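Local atomic coordinates of organophosphorus hydrolase (Pseudomonas oleovorans, PDB entry 4O98), a protein that probably hydrolyses lactones with two zinc ions in its native form, and as this engineered double mutant acts as an efficient, thermostable phosphotriesterase. Residues L243-I248 and Q277-E282; K258-W263 and Q271-R276. One frame throughout, in Å; residues are numbered along the deposited sequence.

In the fold
Both contacts use helix 269-286, at successive parts of its length. Contact 1 sets residues 277-282 on strand 240-246 and the loop that follows. It is buried and wholly apolar between the segments, and its strand side also carries Asp247 of the zinc site. Contact 2 lies further from the centre of the chain and is partly buried. There residues 271-276 meet the loop 258-263 through arginines, a carboxylate and backbone oxygens. The centres of contacts 1 and 2 are about 10 Å apart. Two probable hydrogen bonds join them, and Leu280 of contact 1 also packs on Pro259 of contact 2.

Contact 1: residues L243-I248 and Q277-E282; sequences LVWGDI and QRILAE. With ZN (zinc ion), chain F; ZN (zinc ion), chain E.
Ile279 points from helix 269-286 onto strand 240-246 and meets Leu243 and Trp245. This is helix-on-sheet packing in the alpha-beta/beta-alpha sandwich of the metallo-beta-lactamase superfamily. Strand and helix segments run nearly antiparallel, at 157°. Ile279 has the most surface buried here. Its CG2 branch is anti to the backbone N, because chi1 is -60° for CG1. That methyl touches Leu243 CD2 at 3.5 Å, where the two side chains cross at about a right angle. It also lies 3.8 Å from Trp245 CE3. Leu280 starts beside the interface, but its end reaches in. Its CD1 lies 3.7 Å from Trp245 CZ3, on the six-membered side of the indole. Ile248 completes the cluster from the loop that follows. Its CD1 is 4.0 Å from Leu280 CD1 and borders Ile279. Ile248 CG1 sits over the centre of the Trp245 ring, 3.3 Å above the plane. The same segment bears the metal ligand Asp247, which does not touch the helix segment. His139, His141 and His226 share one zinc ion with it; Asp143, His144 and His294 share the other; a water bridges both. So does Asp247 OD2, 2.4 Å from the zinc ion of chain F and 1.9 Å from that of chain E.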
ATOM      1  N   LEU B 243       6.159   9.348  14.080  1.00 33.01           N
ATOM      2  CA  LEU B 243       5.565   8.942  15.346  1.00 33.09           C
ATOM      3  C   LEU B 243       5.102   7.491  15.231  1.00 35.24           C
ATOM      4  O   LEU B 243       4.129   7.193  14.516  1.00 34.12           O
ATOM      5  CB  LEU B 243       4.382   9.853  15.699  1.00 34.83           C
ATOM      6  CG  LEU B 243       3.776   9.706  17.100  1.00 39.47           C
ATOM      7  CD1 LEU B 243       4.747  10.212  18.173  1.00 36.78           C
ATOM      8  CD2 LEU B 243       2.452  10.428  17.193  1.00 35.26           C
ATOM      9  N   VAL B 244       5.823   6.580  15.887  1.00 34.92           N
ATOM     10  CA  VAL B 244       5.405   5.190  15.948  1.00 32.15           C
ATOM     11  C   VAL B 244       4.424   5.164  17.105  1.00 34.29           C
ATOM     12  O   VAL B 244       4.826   5.119  18.267  1.00 34.83           O
ATOM     13  CB  VAL B 244       6.602   4.256  16.182  1.00 37.08           C
ATOM     14  CG1 VAL B 244       6.199   2.800  15.933  1.00 31.80           C
ATOM     15  CG2 VAL B 244       7.743   4.641  15.257  1.00 34.42           C
ATOM     16  N   TRP B 245       3.130   5.230  16.794  1.00 32.87           N
ATOM     17  CA  TRP B 245       2.176   5.709  17.791  1.00 35.79           C
ATOM     18  C   TRP B 245       1.462   4.648  18.614  1.00 33.52           C
ATOM     19  O   TRP B 245       0.768   4.973  19.575  1.00 37.30           O
ATOM     20  CB  TRP B 245       1.204   6.741  17.187  1.00 34.50           C
ATOM     21  CG  TRP B 245       0.046   6.217  16.389  1.00 30.79           C
ATOM     22  CD1 TRP B 245      -0.341   4.913  16.227  1.00 32.34           C
ATOM     23  CD2 TRP B 245      -0.885   7.007  15.649  1.00 28.28           C
ATOM     24  NE1 TRP B 245      -1.468   4.851  15.438  1.00 31.21           N
ATOM     25  CE2 TRP B 245      -1.814   6.125  15.063  1.00 31.85           C
ATOM     26  CE3 TRP B 245      -1.030   8.383  15.433  1.00 33.95           C
ATOM     27  CZ2 TRP B 245      -2.875   6.577  14.266  1.00 31.67           C
ATOM     28  CZ3 TRP B 245      -2.084   8.832  14.641  1.00 33.90           C
ATOM     29  CH2 TRP B 245      -2.992   7.930  14.071  1.00 35.58           C
ATOM     30  N   GLY B 246       1.637   3.383  18.242  1.00 34.80           N
ATOM     31  CA  GLY B 246       1.036   2.302  19.003  1.00 31.70           C
ATOM     32  C   GLY B 246      -0.424   2.122  18.634  1.00 35.36           C
ATOM     33  O   GLY B 246      -0.766   2.056  17.445  1.00 32.85           O
ATOM     34  N   ASP B 247      -1.284   2.050  19.648  1.00 32.57           N
ATOM     35  CA  ASP B 247      -2.702   1.842  19.434  1.00 33.23           C
ATOM     36  C   ASP B 247      -3.541   3.087  19.804  1.00 32.77           C
ATOM     37  O   ASP B 247      -4.612   2.960  20.381  1.00 33.66           O
ATOM     38  CB  ASP B 247      -3.191   0.615  20.231  1.00 32.77           C
ATOM     39  CG  ASP B 247      -2.656  -0.712  19.684  1.00 35.63           C
ATOM     40  OD1 ASP B 247      -1.806  -0.691  18.767  1.00 33.85           O
ATOM     41  OD2 ASP B 247      -3.080  -1.782  20.185  1.00 33.13           O
ATOM     42  N   ILE B 248      -3.103   4.289  19.453  1.00 32.80           N
ATOM     43  CA  ILE B 248      -3.952   5.434  19.781  1.00 37.42           C
ATOM     44  C   ILE B 248      -5.286   5.345  19.023  1.00 39.28           C
ATOM     45  O   ILE B 248      -6.282   5.976  19.393  1.00 40.91           O
ATOM     46  CB  ILE B 248      -3.260   6.800  19.560  1.00 38.76           C
ATOM     47  CG1 ILE B 248      -3.136   7.125  18.082  1.00 39.60           C
ATOM     48  CG2 ILE B 248      -1.899   6.854  20.249  1.00 36.65           C
ATOM     49  CD1 ILE B 248      -4.137   8.180  17.637  1.00 39.55           C
ATOM     50  N   GLN B 277      -7.378  12.485  20.370  1.00 35.38           N
ATOM     51  CA  GLN B 277      -7.617  13.865  19.923  1.00 42.19           C
ATOM     52  C   GLN B 277      -6.345  14.720  19.880  1.00 39.65           C
ATOM     53  O   GLN B 277      -6.092  15.414  18.889  1.00 41.12           O
ATOM     54  CB  GLN B 277      -8.680  14.549  20.803  1.00 39.52           C
ATOM     55  CG  GLN B 277     -10.114  14.003  20.610  1.00 39.61           C
ATOM     56  CD  GLN B 277     -10.797  14.531  19.359  1.00 42.39           C
ATOM     57  OE1 GLN B 277     -10.168  15.151  18.500  1.00 44.21           O
ATOM     58  NE2 GLN B 277     -12.098  14.291  19.255  1.00 42.91           N
ATOM     59  N   ARG B 278      -5.560  14.667  20.956  1.00 36.22           N
ATOM     60  CA  ARG B 278      -4.310  15.416  21.045  1.00 36.63           C
ATOM     61  C   ARG B 278      -3.319  14.967  19.973  1.00 38.59           C
ATOM     62  O   ARG B 278      -2.791  15.794  19.224  1.00 39.00           O
ATOM     63  CB  ARG B 278      -3.683  15.250  22.436  1.00 40.83           C
ATOM     64  CG  ARG B 278      -2.255  15.778  22.557  1.00 49.55           C
ATOM     65  CD  ARG B 278      -1.707  15.685  23.990  1.00 53.43           C
ATOM     66  NE  ARG B 278      -1.347  14.318  24.379  1.00 59.13           N
ATOM     67  CZ  ARG B 278      -1.852  13.676  25.433  1.00 56.60           C
ATOM     68  NH1 ARG B 278      -2.737  14.276  26.221  1.00 58.83           N
ATOM     69  NH2 ARG B 278      -1.467  12.430  25.706  1.00 54.75           N
ATOM     70  N   ILE B 279      -3.086  13.655  19.891  1.00 38.89           N
ATOM     71  CA  ILE B 279      -2.093  13.109  18.968  1.00 36.49           C
ATOM     72  C   ILE B 279      -2.474  13.389  17.504  1.00 37.82           C
ATOM     73  O   ILE B 279      -1.631  13.790  16.708  1.00 37.84           O
ATOM     74  CB  ILE B 279      -1.868  11.597  19.185  1.00 41.85           C
ATOM     75  CG1 ILE B 279      -1.378  11.304  20.609  1.00 40.40           C
ATOM     76  CG2 ILE B 279      -0.865  11.062  18.178  1.00 40.65           C
ATOM     77  CD1 ILE B 279      -0.165  12.117  21.024  1.00 43.45           C
ATOM     78  N   LEU B 280      -3.741  13.177  17.155  1.00 35.75           N
ATOM     79  CA  LEU B 280      -4.220  13.477  15.808  1.00 36.72           C
ATOM     80  C   LEU B 280      -4.012  14.964  15.462  1.00 40.96           C
ATOM     81  O   LEU B 280      -3.473  15.303  14.399  1.00 40.83           O
ATOM     82  CB  LEU B 280      -5.701  13.134  15.700  1.00 34.23           C
ATOM     83  CG  LEU B 280      -6.206  11.932  14.906  1.00 38.15           C
ATOM     84  CD1 LEU B 280      -5.207  10.817  14.829  1.00 35.50           C
ATOM     85  CD2 LEU B 280      -7.497  11.448  15.534  1.00 32.23           C
ATOM     86  N   ALA B 281      -4.444  15.841  16.364  1.00 41.89           N
ATOM     87  CA  ALA B 281      -4.320  17.279  16.151  1.00 43.83           C
ATOM     88  C   ALA B 281      -2.869  17.646  15.911  1.00 39.33           C
ATOM     89  O   ALA B 281      -2.561  18.381  14.973  1.00 41.46           O
ATOM     90  CB  ALA B 281      -4.889  18.056  17.335  1.00 39.83           C
ATOM     91  N   GLU B 282      -1.973  17.116  16.737  1.00 38.11           N
ATOM     92  CA  GLU B 282      -0.561  17.431  16.566  1.00 42.42           C
ATOM     93  C   GLU B 282       0.024  16.848  15.265  1.00 41.77           C
ATOM     94  O   GLU B 282       0.783  17.524  14.561  1.00 38.68           O
ATOM     95  CB  GLU B 282       0.259  16.985  17.782  1.00 42.07           C
ATOM     96  CG  GLU B 282       1.573  17.743  17.905  1.00 49.52           C
ATOM     97  CD  GLU B 282       2.540  17.137  18.901  1.00 57.76           C
ATOM     98  OE1 GLU B 282       2.112  16.801  20.034  1.00 55.86           O
ATOM     99  OE2 GLU B 282       3.735  17.009  18.538  1.00 60.94           O
TER
HETATM  100 ZN    ZN F 402      -3.490  -2.641  22.340  1.00 39.09          ZN
HETATM  101 ZN    ZN E 401      -2.736  -3.553  19.444  1.00 35.82          ZN
HETATM  102  O   HOH W   1      -3.716  -4.402  21.203  1.00 32.51           O

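Contact 2: residues K258-W263 and Q271-R276; sequences KPEVVW and QARQSR
Arg276 NH1 donates a hydrogen bond to Pro259 O at 2.8 Å. The bond is fairly straight, with an N-H...O angle of 159°. The carbonyl oxygen meets the edge of the guanidinium and lies in its plane. The arginine chain leaves the helix extended, with CG anti to the backbone N, and bends at chi3 to bring NH1 to the loop. Its NE donates to Ile248 O, a second bond that fixes the group's rotation, and NH2 has a long, weak ion pair to Asp266. Val261 O is 3.0 Å from Arg276 NH1 at too poor an angle for a hydrogen bond, and accepts from Gln255 NE2. Glu260 and Arg273 form the second polar link, a salt bridge with Glu260 OE1 2.7 Å from Arg273 NE. As a hydrogen bond it is weak, with an N-H...O angle of 117°. The carboxylate and guanidinium planes are 49° apart. Each partner has another hold: Glu260 OE2 accepts from Gln277 NE2, and Arg273 NH1 makes a salt bridge with Asp270. Lys258 to Val261 form a type I beta turn, closed by the backbone bond from Val261 N to Lys258 O. The turn belongs to the loop between helices 252-255 and 269-286, and this contact ties it to the first turns of the latter. The loop also carries the engineered Trp263, and the Arg276 side chain lies about 10 Å from a bound zinc ion. The arginine stems supply the packing. Pro259 CB lies 3.9 Å from Arg276 CD. The Arg273 chain runs past the loop backbone, with CD 3.3 Å from Glu260 O. Val262 crosses it at a slant and sets CG1 3.6 Å from Arg273 CG. Within the helix, Ala272 O lies 4.0 Å above one face of the Arg276 guanidinium, over its centre.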
ATOM      1  N   LYS B 258     -14.114  10.190  13.331  1.00 35.48           N
ATOM      2  CA  LYS B 258     -14.791  10.359  14.624  1.00 33.50           C
ATOM      3  C   LYS B 258     -13.910   9.880  15.783  1.00 34.05           C
ATOM      4  O   LYS B 258     -14.122   8.788  16.320  1.00 36.79           O
ATOM      5  CB  LYS B 258     -16.109   9.574  14.662  1.00 38.37           C
ATOM      6  CG  LYS B 258     -16.952   9.608  13.392  1.00 41.05           C
ATOM      7  CD  LYS B 258     -17.589  10.976  13.156  1.00 42.40           C
ATOM      8  CE  LYS B 258     -18.794  11.191  14.048  1.00 48.94           C
ATOM      9  NZ  LYS B 258     -19.602  12.378  13.615  1.00 51.05           N
ATOM     10  N   PRO B 259     -12.928  10.690  16.187  1.00 31.17           N
ATOM     11  CA  PRO B 259     -11.989  10.211  17.213  1.00 33.09           C
ATOM     12  C   PRO B 259     -12.650  10.006  18.579  1.00 39.87           C
ATOM     13  O   PRO B 259     -12.056   9.347  19.449  1.00 39.36           O
ATOM     14  CB  PRO B 259     -10.939  11.325  17.284  1.00 34.76           C
ATOM     15  CG  PRO B 259     -11.066  12.065  15.974  1.00 37.45           C
ATOM     16  CD  PRO B 259     -12.535  11.996  15.634  1.00 34.43           C
ATOM     17  N   GLU B 260     -13.859  10.538  18.765  1.00 33.38           N
ATOM     18  CA  GLU B 260     -14.554  10.348  20.036  1.00 38.27           C
ATOM     19  C   GLU B 260     -15.105   8.933  20.158  1.00 39.01           C
ATOM     20  O   GLU B 260     -15.469   8.491  21.253  1.00 42.02           O
ATOM     21  CB  GLU B 260     -15.666  11.384  20.241  1.00 35.89           C
ATOM     22  CG  GLU B 260     -15.154  12.819  20.389  1.00 39.03           C
ATOM     23  CD  GLU B 260     -14.382  13.018  21.675  1.00 45.32           C
ATOM     24  OE1 GLU B 260     -14.847  12.503  22.715  1.00 47.45           O
ATOM     25  OE2 GLU B 260     -13.314  13.676  21.648  1.00 45.12           O
ATOM     26  N   VAL B 261     -15.159   8.219  19.038  1.00 34.51           N
ATOM     27  CA  VAL B 261     -15.544   6.815  19.067  1.00 36.97           C
ATOM     28  C   VAL B 261     -14.466   6.018  19.800  1.00 40.45           C
ATOM     29  O   VAL B 261     -13.271   6.136  19.494  1.00 36.85           O
ATOM     30  CB  VAL B 261     -15.705   6.248  17.659  1.00 35.03           C
ATOM     31  CG1 VAL B 261     -15.911   4.761  17.724  1.00 35.96           C
ATOM     32  CG2 VAL B 261     -16.875   6.912  16.945  1.00 37.50           C
ATOM     33  N   VAL B 262     -14.887   5.207  20.765  1.00 40.31           N
ATOM     34  CA  VAL B 262     -13.942   4.506  21.620  1.00 38.75           C
ATOM     35  C   VAL B 262     -13.865   3.042  21.271  1.00 38.69           C
ATOM     36  O   VAL B 262     -14.659   2.535  20.476  1.00 43.69           O
ATOM     37  CB  VAL B 262     -14.322   4.641  23.101  1.00 43.64           C
ATOM     38  CG1 VAL B 262     -14.487   6.099  23.458  1.00 43.20           C
ATOM     39  CG2 VAL B 262     -15.602   3.877  23.397  1.00 38.45           C
ATOM     40  N   TRP B 263     -12.901   2.364  21.883  1.00 36.44           N
ATOM     41  CA  TRP B 263     -12.665   0.948  21.646  1.00 40.43           C
ATOM     42  C   TRP B 263     -12.935   0.188  22.949  1.00 42.90           C
ATOM     43  O   TRP B 263     -12.527   0.640  24.024  1.00 39.27           O
ATOM     44  CB  TRP B 263     -11.215   0.777  21.181  1.00 37.08           C
ATOM     45  CG  TRP B 263     -10.759  -0.621  20.915  1.00 39.15           C
ATOM     46  CD1 TRP B 263      -9.864  -1.347  21.648  1.00 42.02           C
ATOM     47  CD2 TRP B 263     -11.148  -1.455  19.818  1.00 44.36           C
ATOM     48  NE1 TRP B 263      -9.683  -2.588  21.081  1.00 41.92           N
ATOM     49  CE2 TRP B 263     -10.461  -2.678  19.957  1.00 44.76           C
ATOM     50  CE3 TRP B 263     -12.009  -1.284  18.730  1.00 43.43           C
ATOM     51  CZ2 TRP B 263     -10.611  -3.722  19.045  1.00 43.26           C
ATOM     52  CZ3 TRP B 263     -12.157  -2.317  17.831  1.00 43.82           C
ATOM     53  CH2 TRP B 263     -11.462  -3.520  17.991  1.00 44.67           C
ATOM     54  N   GLN B 271      -9.813   8.530  28.668  1.00 40.85           N
ATOM     55  CA  GLN B 271      -8.443   9.008  28.583  1.00 42.24           C
ATOM     56  C   GLN B 271      -7.885   8.695  27.191  1.00 40.46           C
ATOM     57  O   GLN B 271      -7.105   9.470  26.622  1.00 37.93           O
ATOM     58  CB  GLN B 271      -7.603   8.344  29.684  1.00 42.88           C
ATOM     59  CG  GLN B 271      -6.184   8.889  29.847  1.00 43.91           C
ATOM     60  CD  GLN B 271      -5.401   8.183  30.964  1.00 52.50           C
ATOM     61  OE1 GLN B 271      -5.437   6.952  31.091  1.00 49.98           O
ATOM     62  NE2 GLN B 271      -4.692   8.967  31.778  1.00 53.89           N
ATOM     63  N   ALA B 272      -8.300   7.558  26.640  1.00 40.77           N
ATOM     64  CA  ALA B 272      -7.871   7.166  25.299  1.00 42.13           C
ATOM     65  C   ALA B 272      -8.368   8.165  24.239  1.00 41.20           C
ATOM     66  O   ALA B 272      -7.629   8.507  23.307  1.00 34.72           O
ATOM     67  CB  ALA B 272      -8.323   5.743  24.984  1.00 38.48           C
ATOM     68  N   ARG B 273      -9.611   8.632  24.400  1.00 43.09           N
ATOM     69  CA  ARG B 273     -10.185   9.672  23.537  1.00 42.19           C
ATOM     70  C   ARG B 273      -9.315  10.926  23.568  1.00 39.78           C
ATOM     71  O   ARG B 273      -8.974  11.488  22.526  1.00 39.99           O
ATOM     72  CB  ARG B 273     -11.602  10.047  23.998  1.00 44.00           C
ATOM     73  CG  ARG B 273     -12.773   9.282  23.346  1.00 46.27           C
ATOM     74  CD  ARG B 273     -14.124   9.681  23.993  1.00 46.82           C
ATOM     75  NE  ARG B 273     -13.998  10.951  24.714  1.00 55.07           N
ATOM     76  CZ  ARG B 273     -14.308  11.131  25.999  1.00 58.12           C
ATOM     77  NH1 ARG B 273     -14.802  10.133  26.721  1.00 51.54           N
ATOM     78  NH2 ARG B 273     -14.137  12.323  26.567  1.00 61.48           N
ATOM     79  N   GLN B 274      -8.950  11.368  24.766  1.00 36.58           N
ATOM     80  CA  GLN B 274      -8.172  12.597  24.899  1.00 41.45           C
ATOM     81  C   GLN B 274      -6.786  12.490  24.252  1.00 41.02           C
ATOM     82  O   GLN B 274      -6.378  13.390  23.513  1.00 42.43           O
ATOM     83  CB  GLN B 274      -8.065  13.015  26.366  1.00 42.78           C
ATOM     84  CG  GLN B 274      -9.432  13.159  27.051  1.00 57.63           C
ATOM     85  CD  GLN B 274      -9.337  13.629  28.499  1.00 64.20           C
ATOM     86  OE1 GLN B 274      -8.239  13.810  29.045  1.00 68.18           O
ATOM     87  NE2 GLN B 274     -10.494  13.827  29.129  1.00 56.99           N
ATOM     88  N   SER B 275      -6.070  11.397  24.521  1.00 38.74           N
ATOM     89  CA  SER B 275      -4.785  11.156  23.863  1.00 39.71           C
ATOM     90  C   SER B 275      -4.968  11.091  22.348  1.00 37.31           C
ATOM     91  O   SER B 275      -4.160  11.626  21.608  1.00 40.88           O
ATOM     92  CB  SER B 275      -4.135   9.857  24.356  1.00 39.10           C
ATOM     93  OG  SER B 275      -3.941   9.849  25.757  1.00 41.79           O
ATOM     94  N   ARG B 276      -6.032  10.439  21.888  1.00 36.44           N
ATOM     95  CA  ARG B 276      -6.271  10.317  20.450  1.00 36.53           C
ATOM     96  C   ARG B 276      -6.477  11.683  19.794  1.00 36.74           C
ATOM     97  O   ARG B 276      -5.821  12.002  18.797  1.00 36.24           O
ATOM     98  CB  ARG B 276      -7.467   9.404  20.194  1.00 34.98           C
ATOM     99  CG  ARG B 276      -7.834   9.195  18.726  1.00 35.55           C
ATOM    100  CD  ARG B 276      -9.005   8.222  18.634  1.00 34.73           C
ATOM    101  NE  ARG B 276      -8.735   7.038  19.441  1.00 40.45           N
ATOM    102  CZ  ARG B 276      -9.542   6.573  20.381  1.00 39.36           C
ATOM    103  NH1 ARG B 276     -10.702   7.172  20.626  1.00 35.36           N
ATOM    104  NH2 ARG B 276      -9.193   5.490  21.065  1.00 45.26           N
TER